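Local coordinates for crispr-associated protein Cas5, dvulg subtype (PDB 3VZI) that acts as the Cas5d endoribonuclease of a CRISPR-mediated microbial immune system, probably cutting the precursor CRISPR RNA, at residues E94-K97 with Y98-D102; P130-V134 with G135-D139; F141-R144 with A145-Q149; D193-F196 with A197-M200. All coordinates share one frame; numbering follows the deposited sequence.

Contact 1 (E94-K97 with Y98-D102)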
loop_
_atom_site.group_PDB
_atom_site.type_symbol
_atom_site.label_atom_id
_atom_site.label_comp_id
_atom_site.label_asym_id
_atom_site.label_seq_id
_atom_site.Cartn_x
_atom_site.Cartn_y
_atom_site.Cartn_z
ATOM N N GLU A 94 32.447 14.818 14.458
ATOM C CA GLU A 94 31.217 15.527 14.092
ATOM C C GLU A 94 30.737 15.125 12.703
ATOM O O GLU A 94 29.540 14.934 12.497
ATOM C CB GLU A 94 31.379 17.046 14.207
ATOM C CG GLU A 94 31.344 17.557 15.643
ATOM C CD GLU A 94 31.959 18.944 15.815
ATOM O OE1 GLU A 94 32.303 19.581 14.789
ATOM O OE2 GLU A 94 32.103 19.398 16.983
ATOM N N LEU A 95 31.664 14.971 11.759
ATOM C CA LEU A 95 31.298 14.507 10.397
ATOM C C LEU A 95 30.704 13.103 10.362
ATOM O O LEU A 95 29.864 12.829 9.517
ATOM C CB LEU A 95 32.467 14.602 9.402
ATOM C CG LEU A 95 32.937 16.013 9.013
ATOM C CD1 LEU A 95 34.326 15.919 8.398
ATOM C CD2 LEU A 95 31.975 16.773 8.104
ATOM N N VAL A 96 31.143 12.228 11.270
ATOM C CA VAL A 96 30.608 10.867 11.357
ATOM C C VAL A 96 29.230 10.906 12.022
ATOM O O VAL A 96 28.295 10.244 11.566
ATOM C CB VAL A 96 31.574 9.907 12.076
ATOM C CG1 VAL A 96 30.947 8.535 12.266
ATOM C CG2 VAL A 96 32.856 9.773 11.266
ATOM N N LYS A 97 29.108 11.723 13.067
ATOM C CA LYS A 97 27.833 11.980 13.723
ATOM C C LYS A 97 26.799 12.543 12.746
ATOM O O LYS A 97 25.652 12.151 12.804
ATOM C CB LYS A 97 28.040 12.939 14.897
ATOM C CG LYS A 97 27.118 12.697 16.083
ATOM C CD LYS A 97 27.719 13.240 17.367
ATOM C CE LYS A 97 29.136 12.710 17.603
ATOM N NZ LYS A 97 29.872 13.503 18.627
ATOM N N TYR A 98 27.209 13.449 11.850
ATOM C CA TYR A 98 26.304 14.076 10.851
ATOM C C TYR A 98 25.823 13.088 9.799
ATOM O O TYR A 98 24.687 13.184 9.324
ATOM C CB TYR A 98 26.977 15.259 10.133
ATOM C CG TYR A 98 27.099 16.529 10.967
ATOM C CD1 TYR A 98 28.217 17.365 10.851
ATOM C CD2 TYR A 98 26.102 16.891 11.873
ATOM C CE1 TYR A 98 28.329 18.518 11.607
ATOM C CE2 TYR A 98 26.212 18.036 12.639
ATOM C CZ TYR A 98 27.323 18.842 12.500
ATOM O OH TYR A 98 27.412 19.978 13.262
ATOM N N VAL A 99 26.713 12.160 9.433
ATOM C CA VAL A 99 26.398 11.075 8.514
ATOM C C VAL A 99 25.410 10.096 9.174
ATOM O O VAL A 99 24.332 9.829 8.616
ATOM C CB VAL A 99 27.683 10.370 8.001
ATOM C CG1 VAL A 99 27.378 9.019 7.328
ATOM C CG2 VAL A 99 28.439 11.278 7.050
ATOM N N GLU A 100 25.752 9.600 10.366
ATOM C CA GLU A 100 24.842 8.718 11.097
ATOM C C GLU A 100 23.485 9.405 11.290
ATOM O O GLU A 100 22.419 8.798 11.043
ATOM C CB GLU A 100 25.441 8.259 12.424
ATOM C CG GLU A 100 26.428 7.107 12.284
ATOM C CD GLU A 100 27.587 7.156 13.297
ATOM O OE1 GLU A 100 27.972 8.263 13.775
ATOM O OE2 GLU A 100 28.142 6.077 13.612
ATOM N N GLU A 101 23.528 10.683 11.669
ATOM C CA GLU A 101 22.302 11.437 11.886
ATOM C C GLU A 101 21.420 11.566 10.642
ATOM O O GLU A 101 20.186 11.529 10.763
ATOM C CB GLU A 101 22.568 12.819 12.471
ATOM C CG GLU A 101 21.501 13.219 13.483
ATOM C CD GLU A 101 21.151 14.691 13.435
ATOM O OE1 GLU A 101 19.930 15.017 13.365
ATOM O OE2 GLU A 101 22.103 15.508 13.461
ATOM N N ASP A 102 22.053 11.711 9.471
ATOM C CA ASP A 102 21.335 11.944 8.201
ATOM C C ASP A 102 20.548 10.710 7.778
ATOM O O ASP A 102 19.412 10.813 7.292
ATOM C CB ASP A 102 22.304 12.358 7.079
ATOM C CG ASP A 102 21.603 12.540 5.738
ATOM O OD1 ASP A 102 21.061 13.635 5.484
ATOM O OD2 ASP A 102 21.590 11.578 4.946
#
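The ring of Tyr-98 slants back along helix 92-103 to Glu-94, one helical turn earlier, in the i to i+4 spacing of an alpha-helix. The Glu-94 carbonyl meets the ring obliquely, with its O 3.2 Å from Tyr-98 CD1, while farther out CE1 stands 4.3 Å from CB of Glu-94. With CG anti to its own carbonyl carbon (chi1 -75°), the tyrosine can run back beside the preceding turn. Beyond the pair, the tyrosine side chain also touches Ser-82 of helix 80-88 and Leu-78. Leu-95 packs on Ile-83 and Ile-87 of that helix, so helices 80-88 and 92-103 pair as a helical hairpin. The carboxylate of Glu-94 takes no part in the tyrosine contact and is held by a salt bridge from Arg-91. On another side of the helix, Glu-100 crosses Val-96 at a slant: its OE1 lies 3.3 Å from CG1 of the valine and also sits beside Val-96 O, two acceptors without a bond between them. Four backbone bonds join residues 94-97 to 98-101 in turn. The straightest runs from Glu-100 N to Val-96 O, 2.9 Å long with an angle of 178° at the hydrogen.

Contact 2 (P130-V134 with G135-D139)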
loop_
_atom_site.group_PDB
_atom_site.type_symbol
_atom_site.label_atom_id
_atom_site.label_comp_id
_atom_site.label_asym_id
_atom_site.label_seq_id
_atom_site.Cartn_x
_atom_site.Cartn_y
_atom_site.Cartn_z
ATOM N N PRO A 130 -14.343 -27.279 8.732
ATOM C CA PRO A 130 -15.788 -27.475 8.593
ATOM C C PRO A 130 -16.564 -26.279 9.105
ATOM O O PRO A 130 -17.693 -26.025 8.669
ATOM C CB PRO A 130 -16.075 -28.666 9.510
ATOM C CG PRO A 130 -14.748 -29.204 9.950
ATOM C CD PRO A 130 -13.785 -28.065 9.838
ATOM N N ASP A 131 -15.949 -25.577 10.057
ATOM C CA ASP A 131 -16.482 -24.363 10.653
ATOM C C ASP A 131 -16.205 -23.116 9.810
ATOM O O ASP A 131 -16.667 -22.038 10.178
ATOM C CB ASP A 131 -15.889 -24.165 12.056
ATOM C CG ASP A 131 -16.662 -24.909 13.143
ATOM O OD1 ASP A 131 -17.664 -25.611 12.842
ATOM O OD2 ASP A 131 -16.255 -24.781 14.318
ATOM N N ASP A 132 -15.452 -23.262 8.710
ATOM C CA ASP A 132 -15.114 -22.138 7.818
ATOM C C ASP A 132 -15.987 -22.071 6.576
ATOM O O ASP A 132 -16.142 -23.061 5.858
ATOM C CB ASP A 132 -13.658 -22.190 7.369
ATOM C CG ASP A 132 -12.688 -21.948 8.495
ATOM O OD1 ASP A 132 -11.775 -22.789 8.650
ATOM O OD2 ASP A 132 -12.811 -20.920 9.196
ATOM N N ASN A 133 -16.563 -20.895 6.336
ATOM C CA ASN A 133 -17.295 -20.643 5.100
ATOM C C ASN A 133 -17.254 -19.161 4.720
ATOM O O ASN A 133 -16.774 -18.341 5.491
ATOM C CB ASN A 133 -18.715 -21.241 5.126
ATOM C CG ASN A 133 -19.619 -20.596 6.163
ATOM O OD1 ASN A 133 -20.007 -19.438 6.036
ATOM N ND2 ASN A 133 -20.009 -21.365 7.168
ATOM N N VAL A 134 -17.716 -18.848 3.512
ATOM C CA VAL A 134 -17.741 -17.489 2.995
ATOM C C VAL A 134 -18.619 -16.581 3.863
ATOM O O VAL A 134 -18.173 -15.532 4.303
ATOM C CB VAL A 134 -18.213 -17.476 1.533
ATOM C CG1 VAL A 134 -18.532 -16.059 1.085
ATOM C CG2 VAL A 134 -17.162 -18.113 0.638
ATOM N N GLY A 135 -19.856 -16.996 4.115
ATOM C CA GLY A 135 -20.741 -16.292 5.041
ATOM C C GLY A 135 -20.166 -15.873 6.388
ATOM O O GLY A 135 -20.265 -14.706 6.770
ATOM N N LYS A 136 -19.585 -16.821 7.115
ATOM C CA LYS A 136 -18.940 -16.524 8.396
ATOM C C LYS A 136 -17.873 -15.450 8.207
ATOM O O LYS A 136 -17.934 -14.394 8.836
ATOM C CB LYS A 136 -18.330 -17.793 9.004
ATOM C CG LYS A 136 -17.551 -17.594 10.300
ATOM C CD LYS A 136 -16.911 -18.907 10.757
ATOM C CE LYS A 136 -15.720 -18.692 11.688
ATOM N NZ LYS A 136 -14.791 -19.867 11.694
ATOM N N HIS A 137 -16.933 -15.712 7.304
ATOM C CA HIS A 137 -15.748 -14.875 7.141
ATOM C C HIS A 137 -15.997 -13.533 6.523
ATOM O O HIS A 137 -15.321 -12.547 6.860
ATOM C CB HIS A 137 -14.661 -15.629 6.395
ATOM C CG HIS A 137 -13.930 -16.633 7.258
ATOM N ND1 HIS A 137 -13.090 -16.261 8.253
ATOM C CD2 HIS A 137 -13.944 -18.012 7.255
ATOM C CE1 HIS A 137 -12.599 -17.346 8.852
ATOM N NE2 HIS A 137 -13.114 -18.424 8.241
ATOM N N LEU A 138 -16.970 -13.478 5.618
ATOM C CA LEU A 138 -17.431 -12.212 5.058
ATOM C C LEU A 138 -18.142 -11.384 6.130
ATOM O O LEU A 138 -18.105 -10.156 6.142
ATOM C CB LEU A 138 -18.353 -12.454 3.864
ATOM C CG LEU A 138 -19.116 -11.263 3.277
ATOM C CD1 LEU A 138 -18.119 -10.245 2.712
ATOM C CD2 LEU A 138 -20.108 -11.734 2.211
ATOM N N ASP A 139 -18.805 -12.051 7.048
ATOM C CA ASP A 139 -19.569 -11.286 8.001
ATOM C C ASP A 139 -18.686 -10.722 9.118
ATOM O O ASP A 139 -18.960 -9.644 9.651
ATOM C CB ASP A 139 -20.713 -12.107 8.532
ATOM C CG ASP A 139 -21.438 -11.411 9.603
ATOM O OD1 ASP A 139 -22.048 -10.341 9.319
ATOM O OD2 ASP A 139 -21.355 -11.913 10.739
#
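His-137 NE2 donates to Asp-132 OD2 over 2.7 Å, in a bond lying close to the plane of the imidazole ring. The oxygen, in contrast, is met from above its carboxylate plane, and the two planes stand 32° apart. Lys-136 reaches the same oxygen with NZ at 3.4 Å, a weak salt bridge. Its chain is extended, with CG anti to the backbone N (chi1 176°), and can therefore run back along the loop, where NZ also donates to Asp-131 O at 3.2 Å. The start of the helix positions these groups. Asn-133 is the N-cap of helix 134-146: its OD1 accepts from Lys-136 N at 2.9 Å, and its carbonyl O receives His-137 N at 3.2 Å. The helix proper then follows, with Leu-138 N bonded to Val-134 O. In the next shell, Gly-129 N binds the other oxygen, Asp-132 OD1, which helps hold the carboxylate in place, and His-46 NE2 hydrogen-bonds to ND1 of His-137. Phe-122 of strand 114-124 touches the buried histidine as well. With a partner at each ring nitrogen, the rotation of His-137 is set, and its N-H, with the nearby Lys-136 ammonium, would probably favour a negative charge on Asp-132.

Contact 3 (F141-R144 with A145-Q149)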
loop_
_atom_site.group_PDB
_atom_site.type_symbol
_atom_site.label_atom_id
_atom_site.label_comp_id
_atom_site.label_asym_id
_atom_site.label_seq_id
_atom_site.Cartn_x
_atom_site.Cartn_y
_atom_site.Cartn_z
ATOM N N PHE A 141 -15.589 -9.778 8.557
ATOM C CA PHE A 141 -14.931 -8.681 7.902
ATOM C C PHE A 141 -15.802 -7.436 7.939
ATOM O O PHE A 141 -15.341 -6.380 8.396
ATOM C CB PHE A 141 -14.547 -9.014 6.455
ATOM C CG PHE A 141 -13.977 -7.828 5.719
ATOM C CD1 PHE A 141 -12.634 -7.468 5.883
ATOM C CD2 PHE A 141 -14.803 -7.022 4.907
ATOM C CE1 PHE A 141 -12.129 -6.348 5.222
ATOM C CE2 PHE A 141 -14.301 -5.901 4.255
ATOM C CZ PHE A 141 -12.958 -5.570 4.398
ATOM N N ASN A 142 -17.049 -7.557 7.475
ATOM C CA ASN A 142 -17.963 -6.418 7.326
ATOM C C ASN A 142 -18.310 -5.777 8.669
ATOM O O ASN A 142 -18.334 -4.545 8.828
ATOM C CB ASN A 142 -19.250 -6.873 6.662
ATOM C CG ASN A 142 -19.105 -7.139 5.187
ATOM O OD1 ASN A 142 -18.278 -6.520 4.482
ATOM N ND2 ASN A 142 -19.929 -8.064 4.687
ATOM N N ARG A 143 -18.575 -6.635 9.639
ATOM C CA ARG A 143 -18.859 -6.225 11.014
ATOM C C ARG A 143 -17.674 -5.418 11.525
ATOM O O ARG A 143 -17.843 -4.449 12.251
ATOM C CB ARG A 143 -19.100 -7.472 11.861
ATOM C CG ARG A 143 -19.582 -7.263 13.264
ATOM C CD ARG A 143 -18.953 -8.320 14.176
ATOM N NE ARG A 143 -19.270 -9.715 13.815
ATOM C CZ ARG A 143 -18.504 -10.784 14.091
ATOM N NH1 ARG A 143 -18.923 -11.989 13.720
ATOM N NH2 ARG A 143 -17.323 -10.672 14.725
ATOM N N ARG A 144 -16.476 -5.786 11.098
ATOM C CA ARG A 144 -15.273 -5.186 11.676
ATOM C C ARG A 144 -14.890 -3.871 11.041
ATOM O O ARG A 144 -14.502 -2.926 11.751
ATOM C CB ARG A 144 -14.107 -6.135 11.549
ATOM C CG ARG A 144 -14.141 -7.259 12.528
ATOM C CD ARG A 144 -12.719 -7.443 12.947
ATOM N NE ARG A 144 -12.311 -8.814 12.791
ATOM C CZ ARG A 144 -12.038 -9.590 13.810
ATOM N NH1 ARG A 144 -11.674 -10.851 13.594
ATOM N NH2 ARG A 144 -12.121 -9.080 15.042
ATOM N N ALA A 145 -14.952 -3.868 9.701
ATOM C CA ALA A 145 -14.782 -2.697 8.861
ATOM C C ALA A 145 -15.813 -1.613 9.196
ATOM O O ALA A 145 -15.457 -0.447 9.356
ATOM C CB ALA A 145 -14.893 -3.111 7.408
ATOM N N ARG A 146 -17.086 -2.004 9.322
ATOM C CA ARG A 146 -18.156 -1.062 9.702
ATOM C C ARG A 146 -17.797 -0.392 11.020
ATOM O O ARG A 146 -17.893 0.823 11.138
ATOM C CB ARG A 146 -19.512 -1.764 9.805
ATOM C CG ARG A 146 -20.170 -2.047 8.474
ATOM C CD ARG A 146 -21.583 -2.610 8.616
ATOM N NE ARG A 146 -22.088 -3.213 7.366
ATOM C CZ ARG A 146 -22.405 -4.508 7.199
ATOM N NH1 ARG A 146 -22.294 -5.393 8.196
ATOM N NH2 ARG A 146 -22.845 -4.929 6.015
ATOM N N ARG A 147 -17.358 -1.207 11.982
ATOM C CA ARG A 147 -16.962 -0.790 13.339
ATOM C C ARG A 147 -15.561 -0.163 13.454
ATOM O O ARG A 147 -15.175 0.247 14.533
ATOM C CB ARG A 147 -17.037 -2.005 14.291
ATOM C CG ARG A 147 -18.266 -2.074 15.195
ATOM C CD ARG A 147 -18.772 -3.483 15.484
ATOM N NE ARG A 147 -19.482 -3.997 14.319
ATOM C CZ ARG A 147 -20.804 -4.017 14.150
ATOM N NH1 ARG A 147 -21.633 -3.597 15.087
ATOM N NH2 ARG A 147 -21.305 -4.490 13.024
ATOM N N GLY A 148 -14.774 -0.127 12.385
ATOM C CA GLY A 148 -13.429 0.460 12.454
ATOM C C GLY A 148 -12.443 -0.263 13.358
ATOM O O GLY A 148 -11.518 0.341 13.935
ATOM N N GLN A 149 -12.626 -1.571 13.476
ATOM C CA GLN A 149 -11.765 -2.396 14.324
ATOM C C GLN A 149 -10.997 -3.451 13.499
ATOM O O GLN A 149 -11.395 -3.823 12.399
ATOM C CB GLN A 149 -12.577 -3.026 15.475
ATOM C CG GLN A 149 -13.642 -4.007 15.023
ATOM C CD GLN A 149 -14.721 -4.262 16.066
ATOM O OE1 GLN A 149 -14.791 -3.589 17.098
ATOM N NE2 GLN A 149 -15.569 -5.261 15.799
#
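This is the C-terminal turn of helix 134-146 and the loop that leaves it, a run of contacts between residues four or five apart on a helix whose inner side packs against the protein body. Phe-141 is buried there, with Trp-53, Leu-42, Ile-45 and Leu-167 around it, and within the helix its CE2 comes 4.3 Å from CB of Ala-145. Between the same two residues, Ala-145 N bonds almost straight to Phe-141 O. The outward side is arginine-rich. Arg-146, extended from CG to NE, folds its guanidinium over Asn-142: CB of Asn-142 lies against one face, off-centre, 3.7 Å from NH1 of Arg-146. Arg-147 bends at its second and third torsions and returns to the helix end, where NE donates to Arg-143 O at 2.7 Å, with the oxygen near the guanidinium plane. That carbonyl is gripped twice, since Arg-147 N also donates to it at 3.3 Å, from the opposite face of its plane. NH2 of Arg-147 lies 3.3 Å from the aliphatic CG of Arg-143, and the two guanidinium groups are turned 63° from each other; Arg-143 has a long, weak ion pair with Asp-139. At the end of the helix, Gln-149 runs across Arg-144 at about a right angle, its CG 3.6 Å from Arg-144 O. Gly-148, with a positive phi of 65°, is the first residue to leave helical torsions; Gln-149 N reaches Arg-144 O at 2.9 Å and Gly-148 N reaches Ala-145 O at 3.1 Å, the paired bonds of a Schellman motif.

Contact 4 (D193-F196 with A197-M200)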
loop_
_atom_site.group_PDB
_atom_site.type_symbol
_atom_site.label_atom_id
_atom_site.label_comp_id
_atom_site.label_asym_id
_atom_site.label_seq_id
_atom_site.Cartn_x
_atom_site.Cartn_y
_atom_site.Cartn_z
ATOM N N ASP A 193 2.346 -8.123 -6.395
ATOM C CA ASP A 193 2.213 -8.774 -5.116
ATOM C C ASP A 193 3.332 -9.786 -5.020
ATOM O O ASP A 193 4.034 -10.064 -5.982
ATOM C CB ASP A 193 0.858 -9.462 -4.993
ATOM C CG ASP A 193 0.416 -9.667 -3.549
ATOM O OD1 ASP A 193 -0.767 -10.032 -3.340
ATOM O OD2 ASP A 193 1.240 -9.479 -2.627
ATOM N N ILE A 194 3.476 -10.329 -3.832
ATOM C CA ILE A 194 4.566 -11.194 -3.451
ATOM C C ILE A 194 4.162 -12.657 -3.697
ATOM O O ILE A 194 2.984 -12.988 -3.664
ATOM C CB ILE A 194 4.876 -10.846 -1.981
ATOM C CG1 ILE A 194 6.119 -9.951 -1.914
ATOM C CG2 ILE A 194 4.849 -12.060 -1.059
ATOM C CD1 ILE A 194 5.900 -8.748 -1.024
ATOM N N ASP A 195 5.118 -13.519 -4.005
ATOM C CA ASP A 195 4.811 -14.939 -4.156
ATOM C C ASP A 195 4.119 -15.501 -2.892
ATOM O O ASP A 195 4.759 -15.727 -1.854
ATOM C CB ASP A 195 6.084 -15.738 -4.498
ATOM C CG ASP A 195 5.809 -17.216 -4.849
ATOM O OD1 ASP A 195 6.774 -18.016 -4.822
ATOM O OD2 ASP A 195 4.656 -17.591 -5.170
ATOM N N PHE A 196 2.801 -15.682 -2.996
ATOM C CA PHE A 196 2.011 -16.518 -2.084
ATOM C C PHE A 196 2.814 -17.671 -1.463
ATOM O O PHE A 196 2.844 -17.814 -0.243
ATOM C CB PHE A 196 0.778 -17.053 -2.827
ATOM C CG PHE A 196 0.983 -17.210 -4.322
ATOM C CD1 PHE A 196 0.818 -16.121 -5.185
ATOM C CD2 PHE A 196 1.347 -18.447 -4.873
ATOM C CE1 PHE A 196 1.011 -16.266 -6.559
ATOM C CE2 PHE A 196 1.539 -18.591 -6.248
ATOM C CZ PHE A 196 1.369 -17.501 -7.092
ATOM N N ALA A 197 3.476 -18.467 -2.312
ATOM C CA ALA A 197 4.345 -19.581 -1.881
ATOM C C ALA A 197 5.384 -19.221 -0.800
ATOM O O ALA A 197 5.141 -19.463 0.386
ATOM C CB ALA A 197 5.018 -20.245 -3.080
ATOM N N ASP A 198 6.522 -18.646 -1.195
ATOM C CA ASP A 198 7.574 -18.279 -0.229
ATOM C C ASP A 198 7.382 -16.921 0.479
ATOM O O ASP A 198 8.201 -16.528 1.318
ATOM C CB ASP A 198 8.977 -18.383 -0.862
ATOM C CG ASP A 198 9.095 -17.651 -2.207
ATOM O OD1 ASP A 198 10.146 -17.805 -2.880
ATOM O OD2 ASP A 198 8.153 -16.922 -2.585
ATOM N N GLY A 199 6.306 -16.213 0.138
ATOM C CA GLY A 199 5.996 -14.916 0.746
ATOM C C GLY A 199 7.131 -13.900 0.699
ATOM O O GLY A 199 7.273 -13.090 1.625
ATOM N N MET A 200 7.925 -13.934 -0.382
ATOM C CA MET A 200 9.154 -13.124 -0.495
ATOM C C MET A 200 9.524 -12.610 -1.901
ATOM O O MET A 200 9.814 -11.423 -2.044
ATOM C CB MET A 200 10.363 -13.842 0.142
ATOM C CG MET A 200 10.785 -15.130 -0.556
ATOM S SD MET A 200 12.554 -15.509 -0.504
ATOM C CE MET A 200 13.236 -14.428 -1.764
#
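Ile-194 and Gly-199 meet on the close side of this turn: CG2 of the isoleucine rests 3.4 Å from the glycine C, and Met-200 N lies just beyond. The turn joins strands 184-194 and 202-210, an antiparallel pair, as the loop of a beta-hairpin. Asp-195 is its hub. Its carbonyl O takes a weak bond from Gly-199 N, bent to 130° at the hydrogen, and its OD2 takes another weak one from Ala-197 N at 3.2 Å, as in an Asx turn. A chi1 of -173° sets the carboxylate against Ala-197, whose CB is 3.3 Å from OD1 of Asp-195. Asp-198 completes this close cluster, although it lies at the surface. Gly-199 carries the chain round with a positive phi of 53°, and backbone bonding of Asp-195 with Thr-201 closes the hairpin at its base. The looser, solvent side belongs to the exposed Met-200. Phe-196 has a cation-pi partner in Arg-52 and touches Pro-219. The two aspartate carboxylates stand nearly perpendicular, OD1 of Asp-195 2.8 Å from OD2 of Asp-198. If both are charged they would probably repel; a shared proton might relieve this, and a long, weak ion pair of Asp-195 with Arg-203 may offset part of the charge.

None of the four is a true core contact. Contact 3 is partly buried, contacts 1, 2 and 4 lie at the surface, and contact 1 is the farthest out, its centre about 32 Å from that of the chain. Contacts 2 and 3 hold the two ends of one helix, 134-146, with centres about 15 Å apart: an asparagine cap, beside an aspartate that binds a histidine and a lysine, opens it, and a Schellman turn among arginines closes it. Contact 1 belongs to a separate helical hairpin, about 54 Å from contact 2 between centres, and relies mainly on regular backbone bonding. Contact 4 is a hairpin loop, held by weaker bonds than the helical contacts.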